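Long-range contacts in 2-nitrobenzoate nitroreductase (Pseudomonas fluorescens, PDB 4Z85), which reduces the nitro group of 2-nitrobenzoate, probably with the help of bound FMN: residues V58-H63 / K151-V156; V30-S35 / K75-N80. One frame throughout, in Å; residues are numbered along the deposited sequence. Where two conformers were deposited one is given.

Contact 1 (V58-H63 / K151-V156); sequences VIAVDH and KQRSMV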
ATOM      1  N   VAL A  58       1.620  -5.132  -7.057  1.00 15.68           N
ATOM      2  CA  VAL A  58       3.018  -5.459  -6.753  1.00 15.43           C
ATOM      3  C   VAL A  58       3.147  -5.862  -5.284  1.00 15.18           C
ATOM      4  O   VAL A  58       2.471  -5.310  -4.418  1.00 15.71           O
ATOM      5  CB  VAL A  58       3.974  -4.268  -7.100  1.00 16.02           C
ATOM      6  CG1 VAL A  58       3.721  -3.026  -6.217  1.00 14.59           C
ATOM      7  CG2 VAL A  58       5.437  -4.705  -7.027  1.00 18.69           C
ATOM      8  N   ILE A  59       3.975  -6.876  -5.029  1.00 16.06           N
ATOM      9  CA  ILE A  59       4.361  -7.259  -3.665  1.00 16.65           C
ATOM     10  C   ILE A  59       5.876  -7.341  -3.609  1.00 17.03           C
ATOM     11  O   ILE A  59       6.471  -8.016  -4.436  1.00 18.80           O
ATOM     12  CB  ILE A  59       3.789  -8.621  -3.259  1.00 17.62           C
ATOM     13  CG1 ILE A  59       2.263  -8.623  -3.391  1.00 17.96           C
ATOM     14  CG2 ILE A  59       4.212  -8.960  -1.838  1.00 19.16           C
ATOM     15  CD1 ILE A  59       1.638  -9.989  -3.242  1.00 20.31           C
ATOM     16  N   ALA A  60       6.506  -6.671  -2.651  1.00 15.85           N
ATOM     17  CA  ALA A  60       7.956  -6.822  -2.498  1.00 19.00           C
ATOM     18  C   ALA A  60       8.222  -7.992  -1.547  1.00 23.06           C
ATOM     19  O   ALA A  60       7.647  -8.044  -0.467  1.00 21.90           O
ATOM     20  CB  ALA A  60       8.590  -5.523  -1.988  1.00 19.64           C
ATOM     21  N   VAL A  61       9.064  -8.938  -1.969  1.00 20.66           N
ATOM     22  CA  VAL A  61       9.264 -10.195  -1.256  1.00 24.51           C
ATOM     23  C   VAL A  61      10.757 -10.459  -1.053  1.00 28.04           C
ATOM     24  O   VAL A  61      11.565 -10.175  -1.925  1.00 27.55           O
ATOM     25  CB  VAL A  61       8.628 -11.376  -2.033  1.00 25.01           C
ATOM     26  CG1 VAL A  61       8.817 -12.678  -1.290  1.00 33.57           C
ATOM     27  CG2 VAL A  61       7.137 -11.119  -2.286  1.00 20.81           C
ATOM     28  N   ASP A  62      11.133 -10.992   0.101  1.00 35.09           N
ATOM     29  CA  ASP A  62      12.529 -11.380   0.298  1.00 36.21           C
ATOM     30  C   ASP A  62      12.806 -12.784  -0.249  1.00 41.01           C
ATOM     31  O   ASP A  62      11.916 -13.635  -0.292  1.00 39.52           O
ATOM     32  CB  ASP A  62      12.900 -11.283   1.776  1.00 36.34           C
ATOM     33  CG  ASP A  62      13.433  -9.909   2.145  1.00 42.65           C
ATOM     34  OD1 ASP A  62      13.419  -9.019   1.265  1.00 41.41           O
ATOM     35  OD2 ASP A  62      13.863  -9.716   3.307  1.00 44.21           O
ATOM     36  N   HIS A  63      14.040 -13.005  -0.693  1.00 42.55           N
ATOM     37  CA  HIS A  63      14.446 -14.296  -1.236  1.00 43.28           C
ATOM     38  C   HIS A  63      14.619 -15.323  -0.127  1.00 51.76           C
ATOM     39  O   HIS A  63      15.192 -15.017   0.919  1.00 58.22           O
ATOM     40  CB  HIS A  63      15.750 -14.161  -2.022  1.00 45.26           C
ATOM     41  CG  HIS A  63      15.604 -13.430  -3.318  1.00 41.58           C
ATOM     42  ND1 HIS A  63      16.415 -13.678  -4.406  1.00 44.43           N
ATOM     43  CD2 HIS A  63      14.755 -12.447  -3.701  1.00 38.49           C
ATOM     44  CE1 HIS A  63      16.068 -12.886  -5.403  1.00 40.92           C
ATOM     45  NE2 HIS A  63      15.060 -12.130  -5.003  1.00 42.47           N
ATOM     46  N   LYS A 151      19.874  -8.975  -4.894  1.00 35.67           N
ATOM     47  CA  LYS A 151      20.030 -10.420  -4.836  1.00 36.88           C
ATOM     48  C   LYS A 151      19.210 -11.034  -3.702  1.00 37.59           C
ATOM     49  O   LYS A 151      18.983 -12.242  -3.682  1.00 44.68           O
ATOM     50  CB  LYS A 151      21.511 -10.796  -4.698  1.00 42.59           C
ATOM     51  CG  LYS A 151      22.285 -10.712  -6.003  1.00 47.97           C
ATOM     52  CD  LYS A 151      23.462  -9.757  -5.904  1.00 52.21           C
ATOM     53  CE  LYS A 151      24.556 -10.141  -6.885  1.00 57.62           C
ATOM     54  NZ  LYS A 151      25.867  -9.540  -6.497  1.00 59.19           N
ATOM     55  N   GLN A 152      18.732 -10.193  -2.786  1.00 36.84           N
ATOM     56  CA  GLN A 152      17.988 -10.657  -1.619  1.00 37.85           C
ATOM     57  C   GLN A 152      16.501 -10.249  -1.600  1.00 36.10           C
ATOM     58  O   GLN A 152      15.771 -10.593  -0.667  1.00 37.68           O
ATOM     59  CB  GLN A 152      18.666 -10.133  -0.354  1.00 46.35           C
ATOM     60  CG  GLN A 152      18.572  -8.616  -0.209  1.00 47.06           C
ATOM     61  CD  GLN A 152      19.893  -7.975   0.199  1.00 56.86           C
ATOM     62  OE1 GLN A 152      20.452  -8.292   1.249  1.00 57.54           O
ATOM     63  NE2 GLN A 152      20.396  -7.066  -0.634  1.00 59.93           N
ATOM     64  N   ARG A 153      16.055  -9.521  -2.622  1.00 34.51           N
ATOM     65  CA  ARG A 153      14.690  -8.984  -2.634  1.00 29.17           C
ATOM     66  C   ARG A 153      14.161  -8.871  -4.056  1.00 24.79           C
ATOM     67  O   ARG A 153      14.906  -8.512  -4.956  1.00 25.97           O
ATOM     68  CB  ARG A 153      14.668  -7.617  -1.967  1.00 29.58           C
ATOM     69  CG  ARG A 153      13.293  -7.084  -1.614  1.00 29.17           C
ATOM     70  CD  ARG A 153      13.475  -5.994  -0.577  1.00 30.11           C
ATOM     71  NE  ARG A 153      12.226  -5.413  -0.118  1.00 31.33           N
ATOM     72  CZ  ARG A 153      11.384  -6.006   0.719  1.00 28.94           C
ATOM     73  NH1 ARG A 153      11.644  -7.222   1.193  1.00 36.34           N
ATOM     74  NH2 ARG A 153      10.277  -5.383   1.081  1.00 29.18           N
ATOM     75  N   SER A 154      12.881  -9.174  -4.251  1.00 23.51           N
ATOM     76  CA  SER A 154      12.288  -9.125  -5.582  1.00 23.70           C
ATOM     77  C   SER A 154      10.920  -8.477  -5.526  1.00 25.06           C
ATOM     78  O   SER A 154      10.201  -8.624  -4.549  1.00 23.45           O
ATOM     79  CB  SER A 154      12.175 -10.521  -6.175  1.00 27.19           C
ATOM     80  OG  SER A 154      13.467 -11.036  -6.440  1.00 32.97           O
ATOM     81  N   MET A 155      10.576  -7.746  -6.572  1.00 20.49           N
ATOM     82  CA  MET A 155       9.233  -7.201  -6.713  1.00 18.95           C
ATOM     83  C   MET A 155       8.409  -8.115  -7.616  1.00 20.76           C
ATOM     84  O   MET A 155       8.722  -8.291  -8.796  1.00 23.38           O
ATOM     85  CB  MET A 155       9.294  -5.786  -7.271  1.00 20.05           C
ATOM     86  CG  MET A 155       9.863  -4.780  -6.262  1.00 20.69           C
ATOM     87  SD  MET A 155      10.080  -3.127  -6.924  1.00 25.78           S
ATOM     88  CE  MET A 155      11.399  -3.447  -8.098  1.00 27.97           C
ATOM     89  N   VAL A 156       7.375  -8.709  -7.039  1.00 16.79           N
ATOM     90  CA  VAL A 156       6.497  -9.611  -7.759  1.00 18.47           C
ATOM     91  C   VAL A 156       5.318  -8.811  -8.291  1.00 17.37           C
ATOM     92  O   VAL A 156       4.583  -8.221  -7.513  1.00 16.96           O
ATOM     93  CB  VAL A 156       5.977 -10.737  -6.863  1.00 20.97           C
ATOM     94  CG1 VAL A 156       4.989 -11.632  -7.647  1.00 19.94           C
ATOM     95  CG2 VAL A 156       7.148 -11.543  -6.289  1.00 24.24           C
TER
HETATM   96  O   HOH W   1       8.448  -7.671   2.287  1.00 33.03           O
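I59 and V61 pair with V156 and S154 in an antiparallel ladder, the axes of the short segments approaching to 4.6 Å at 161°, each pair joined by two N-H...O bonds. Beyond the last pair, H63 N donates to Q152 O. Side chains alternate between the faces of this sheet, part of the closed flavin reductase-like barrel. On one face R153 runs over strand 55-62: CG is anti to the backbone N (chi1 -166°), the chain stays extended to NE, and the guanidinium lays one face over A60 CB, 3.5 Å from NH2. NH1 forms a salt bridge of 2.5 Å to D62 OD1, which lies in the guanidinium plane, whereas NH1 comes from above the carboxylate plane, the two planes 84° apart. NE reaches M50 O of the second subunit, and a water links NH2 to A60 O. On the other face V61 CG2 meets V156 CG2 at 4.0 Å, while S154 OG approaches H63 NE2 near the ring plane and also bonds D148. An alanine in place of R153 would probably leave D62 without its cationic mate and M50 O without this donor. R153 thus ties the D62 charge, which it probably offsets, to the subunit interface.

Contact 2 (V30-S35 / K75-N80); sequences VTSLNS and KDTLKN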
ATOM      1  N   VAL A  30      -0.350 -14.308   1.043  1.00 19.86           N
ATOM      2  CA  VAL A  30      -0.138 -15.051  -0.197  1.00 18.82           C
ATOM      3  C   VAL A  30      -0.105 -16.542   0.073  1.00 20.80           C
ATOM      4  O   VAL A  30       0.720 -17.009   0.872  1.00 22.56           O
ATOM      5  CB  VAL A  30       1.165 -14.605  -0.875  1.00 20.85           C
ATOM      6  CG1 VAL A  30       1.437 -15.411  -2.150  1.00 22.44           C
ATOM      7  CG2 VAL A  30       1.097 -13.104  -1.202  1.00 19.06           C
ATOM      8  N   THR A  31      -1.004 -17.274  -0.582  1.00 22.67           N
ATOM      9  CA  THR A  31      -0.882 -18.729  -0.639  1.00 24.74           C
ATOM     10  C   THR A  31      -0.280 -19.137  -1.984  1.00 26.73           C
ATOM     11  O   THR A  31      -0.599 -18.558  -3.037  1.00 25.27           O
ATOM     12  CB  THR A  31      -2.234 -19.455  -0.414  1.00 23.71           C
ATOM     13  OG1 THR A  31      -3.279 -18.840  -1.174  1.00 25.03           O
ATOM     14  CG2 THR A  31      -2.609 -19.441   1.067  1.00 24.53           C
ATOM     15  N   SER A  32       0.620 -20.117  -1.924  1.00 24.11           N
ATOM     16  CA  SER A  32       1.322 -20.594  -3.110  1.00 26.83           C
ATOM     17  C   SER A  32       1.572 -22.095  -2.958  1.00 30.27           C
ATOM     18  O   SER A  32       1.433 -22.627  -1.863  1.00 30.88           O
ATOM     19  CB  SER A  32       2.632 -19.824  -3.310  1.00 25.91           C
ATOM     20  OG  SER A  32       3.465 -19.876  -2.164  1.00 29.45           O
ATOM     21  N   LEU A  33       1.915 -22.774  -4.051  1.00 28.97           N
ATOM     22  CA  LEU A  33       2.198 -24.214  -3.999  1.00 33.39           C
ATOM     23  C   LEU A  33       3.639 -24.537  -4.382  1.00 32.80           C
ATOM     24  O   LEU A  33       4.165 -23.985  -5.347  1.00 34.14           O
ATOM     25  CB  LEU A  33       1.250 -24.975  -4.924  1.00 29.61           C
ATOM     26  CG  LEU A  33      -0.236 -24.970  -4.596  1.00 30.16           C
ATOM     27  CD1 LEU A  33      -1.011 -25.653  -5.713  1.00 36.20           C
ATOM     28  CD2 LEU A  33      -0.475 -25.668  -3.269  1.00 35.61           C
ATOM     29  N   ASN A  34       4.280 -25.438  -3.639  1.00 36.47           N
ATOM     30  CA  ASN A  34       5.628 -25.871  -4.008  1.00 39.83           C
ATOM     31  C   ASN A  34       5.595 -27.056  -4.980  1.00 39.46           C
ATOM     32  O   ASN A  34       4.531 -27.422  -5.489  1.00 39.59           O
ATOM     33  CB  ASN A  34       6.462 -26.224  -2.767  1.00 39.06           C
ATOM     34  CG  ASN A  34       5.971 -27.475  -2.042  1.00 42.24           C
ATOM     35  OD1 ASN A  34       5.023 -28.136  -2.458  1.00 45.82           O
ATOM     36  ND2 ASN A  34       6.643 -27.807  -0.950  1.00 46.46           N
ATOM     37  N   SER A  35       6.764 -27.647  -5.227  1.00 45.93           N
ATOM     38  CA  SER A  35       6.914 -28.756  -6.174  1.00 48.73           C
ATOM     39  C   SER A  35       6.022 -29.945  -5.853  1.00 49.65           C
ATOM     40  O   SER A  35       5.590 -30.668  -6.747  1.00 55.46           O
ATOM     41  CB  SER A  35       8.366 -29.238  -6.208  1.00 48.28           C
ATOM     42  OG  SER A  35       9.253 -28.187  -6.532  1.00 55.00           O
ATOM     43  N   LYS A  75      11.452 -17.472   3.315  1.00 46.00           N
ATOM     44  CA  LYS A  75      10.170 -17.941   2.796  1.00 42.66           C
ATOM     45  C   LYS A  75      10.303 -18.483   1.366  1.00 39.40           C
ATOM     46  O   LYS A  75      11.153 -18.033   0.591  1.00 36.96           O
ATOM     47  CB  LYS A  75       9.130 -16.814   2.836  1.00 39.23           C
ATOM     48  CG  LYS A  75       8.696 -16.371   4.240  1.00 42.29           C
ATOM     49  CD  LYS A  75       7.908 -17.459   4.967  1.00 40.59           C
ATOM     50  CE  LYS A  75       7.382 -16.963   6.318  1.00 42.50           C
ATOM     51  NZ  LYS A  75       6.576 -17.997   7.027  1.00 40.59           N
ATOM     52  N   ASP A  76       9.437 -19.436   1.034  1.00 33.84           N
ATOM     53  CA  ASP A  76       9.440 -20.142  -0.248  1.00 35.20           C
ATOM     54  C   ASP A  76       8.522 -19.512  -1.280  1.00 35.66           C
ATOM     55  O   ASP A  76       8.370 -20.033  -2.390  1.00 33.01           O
ATOM     56  CB  ASP A  76       8.992 -21.588  -0.046  1.00 38.81           C
ATOM     57  CG  ASP A  76       9.848 -22.330   0.950  1.00 45.66           C
ATOM     58  OD1 ASP A  76      11.039 -22.553   0.649  1.00 47.45           O
ATOM     59  OD2 ASP A  76       9.325 -22.693   2.027  1.00 50.09           O
ATOM     60  N   THR A  77       7.873 -18.417  -0.899  1.00 31.51           N
ATOM     61  CA  THR A  77       6.851 -17.800  -1.737  1.00 27.66           C
ATOM     62  C   THR A  77       7.341 -17.537  -3.160  1.00 26.30           C
ATOM     63  O   THR A  77       6.665 -17.891  -4.139  1.00 29.97           O
ATOM     64  CB  THR A  77       6.380 -16.477  -1.126  1.00 30.80           C
ATOM     65  OG1 THR A  77       6.044 -16.691   0.250  1.00 33.36           O
ATOM     66  CG2 THR A  77       5.167 -15.931  -1.879  1.00 28.08           C
ATOM     67  N   LEU A  78       8.518 -16.933  -3.268  0.71 26.96           N
ATOM     68  CA  LEU A  78       9.058 -16.523  -4.558  0.71 28.29           C
ATOM     69  C   LEU A  78       9.291 -17.715  -5.484  0.71 27.69           C
ATOM     70  O   LEU A  78       8.920 -17.673  -6.651  0.71 27.35           O
ATOM     71  CB  LEU A  78      10.359 -15.744  -4.368  0.71 27.87           C
ATOM     72  CG  LEU A  78      10.908 -15.029  -5.602  0.71 28.05           C
ATOM     73  CD1 LEU A  78       9.844 -14.119  -6.204  0.71 28.98           C
ATOM     74  CD2 LEU A  78      12.160 -14.231  -5.257  0.71 30.18           C
ATOM     75  N   LYS A  79       9.896 -18.778  -4.966  1.00 30.91           N
ATOM     76  CA  LYS A  79      10.155 -19.960  -5.785  1.00 26.39           C
ATOM     77  C   LYS A  79       8.854 -20.625  -6.241  1.00 29.04           C
ATOM     78  O   LYS A  79       8.734 -21.050  -7.392  1.00 30.93           O
ATOM     79  CB  LYS A  79      11.030 -20.957  -5.014  1.00 34.35           C
ATOM     80  CG  LYS A  79      11.428 -22.193  -5.812  1.00 39.27           C
ATOM     81  CD  LYS A  79      12.447 -23.029  -5.041  1.00 43.32           C
ATOM     82  CE  LYS A  79      12.970 -24.181  -5.873  1.00 48.47           C
ATOM     83  NZ  LYS A  79      13.992 -24.961  -5.125  1.00 57.49           N
ATOM     84  N   ASN A  80       7.872 -20.700  -5.346  1.00 26.93           N
ATOM     85  CA  ASN A  80       6.566 -21.263  -5.685  1.00 26.84           C
ATOM     86  C   ASN A  80       5.874 -20.468  -6.796  1.00 28.39           C
ATOM     87  O   ASN A  80       5.259 -21.034  -7.712  1.00 28.87           O
ATOM     88  CB  ASN A  80       5.658 -21.295  -4.455  1.00 31.32           C
ATOM     89  CG  ASN A  80       6.158 -22.233  -3.367  1.00 34.37           C
ATOM     90  OD1 ASN A  80       7.152 -22.944  -3.540  1.00 32.23           O
ATOM     91  ND2 ASN A  80       5.463 -22.232  -2.227  1.00 31.65           N
TER
HETATM   92  O   HOH W   2       3.143 -18.354  -0.191  1.00 27.93           O
HETATM   93  O   HOH W   3       2.402 -21.037  -6.559  1.00 29.05           O
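N80 meets S32, L33 and N34, reaching from the first turn of helix 77-84 to the C-terminal end of strand 28-33, and its side chain shows how one short amide can fit a helix against a strand. CB already points toward the strand and rests 3.2 Å from L33 O, also touching S32 CB. A chi1 of -65° then sets CG anti to the carbonyl carbon, along the same peptide and 3.3 Å from L33 O. At the tip the amide divides. OD1 lies against the backbone and side chain of N34, 3.3 Å from its CA, whereas ND2 donates to S32 OG at 3.1 Å with an N-H...O angle of 160°, the hydroxyl close to the amide plane. ND2 has a second partner in N40 OD1, on the neighbouring strand 39-52, so the asparagine bridges helix and two adjacent barrel strands.

Helix 77-84 thus packs on strands 28-33 and 39-52 of the closed barrel of the flavin reductase-like domain, here with polar groups within a buried contact. S32 OG lies between its backbone N and carbonyl carbon (chi1 55°), where it accepts the amide and also meets a water at 2.5 Å. That water donates to V30 O and has a weak link to T77 OG1, whose stronger partner is Y44 OH. Beside it the contact turns apolar: the V30 and T77 side chains cross, with V30 CG1 3.8 Å from T77 CG2. Another water accepts from L33 N and donates weakly to N80 O.

Overall arrangement
After a short strand (3-5) and helix 11-21, the chain enters the barrel with strand 28-33, then adds strands 39-52 and 55-62 before helix 77-84. Contact 2 closes the shorter loop, bringing that helix back onto the first of these barrel strands. Contact 1 opens inside this loop, at 58-63, but closes far beyond it at 151-156, so the two cross along the chain. One pairs two neighbouring strands of the barrel; the other sets a helix against the same barrel. Their centres are about 13 Å apart, and they meet through L78, which packs on H63, S154 and V156, and through I59 against V30. Contact 1 alone reaches the second subunit.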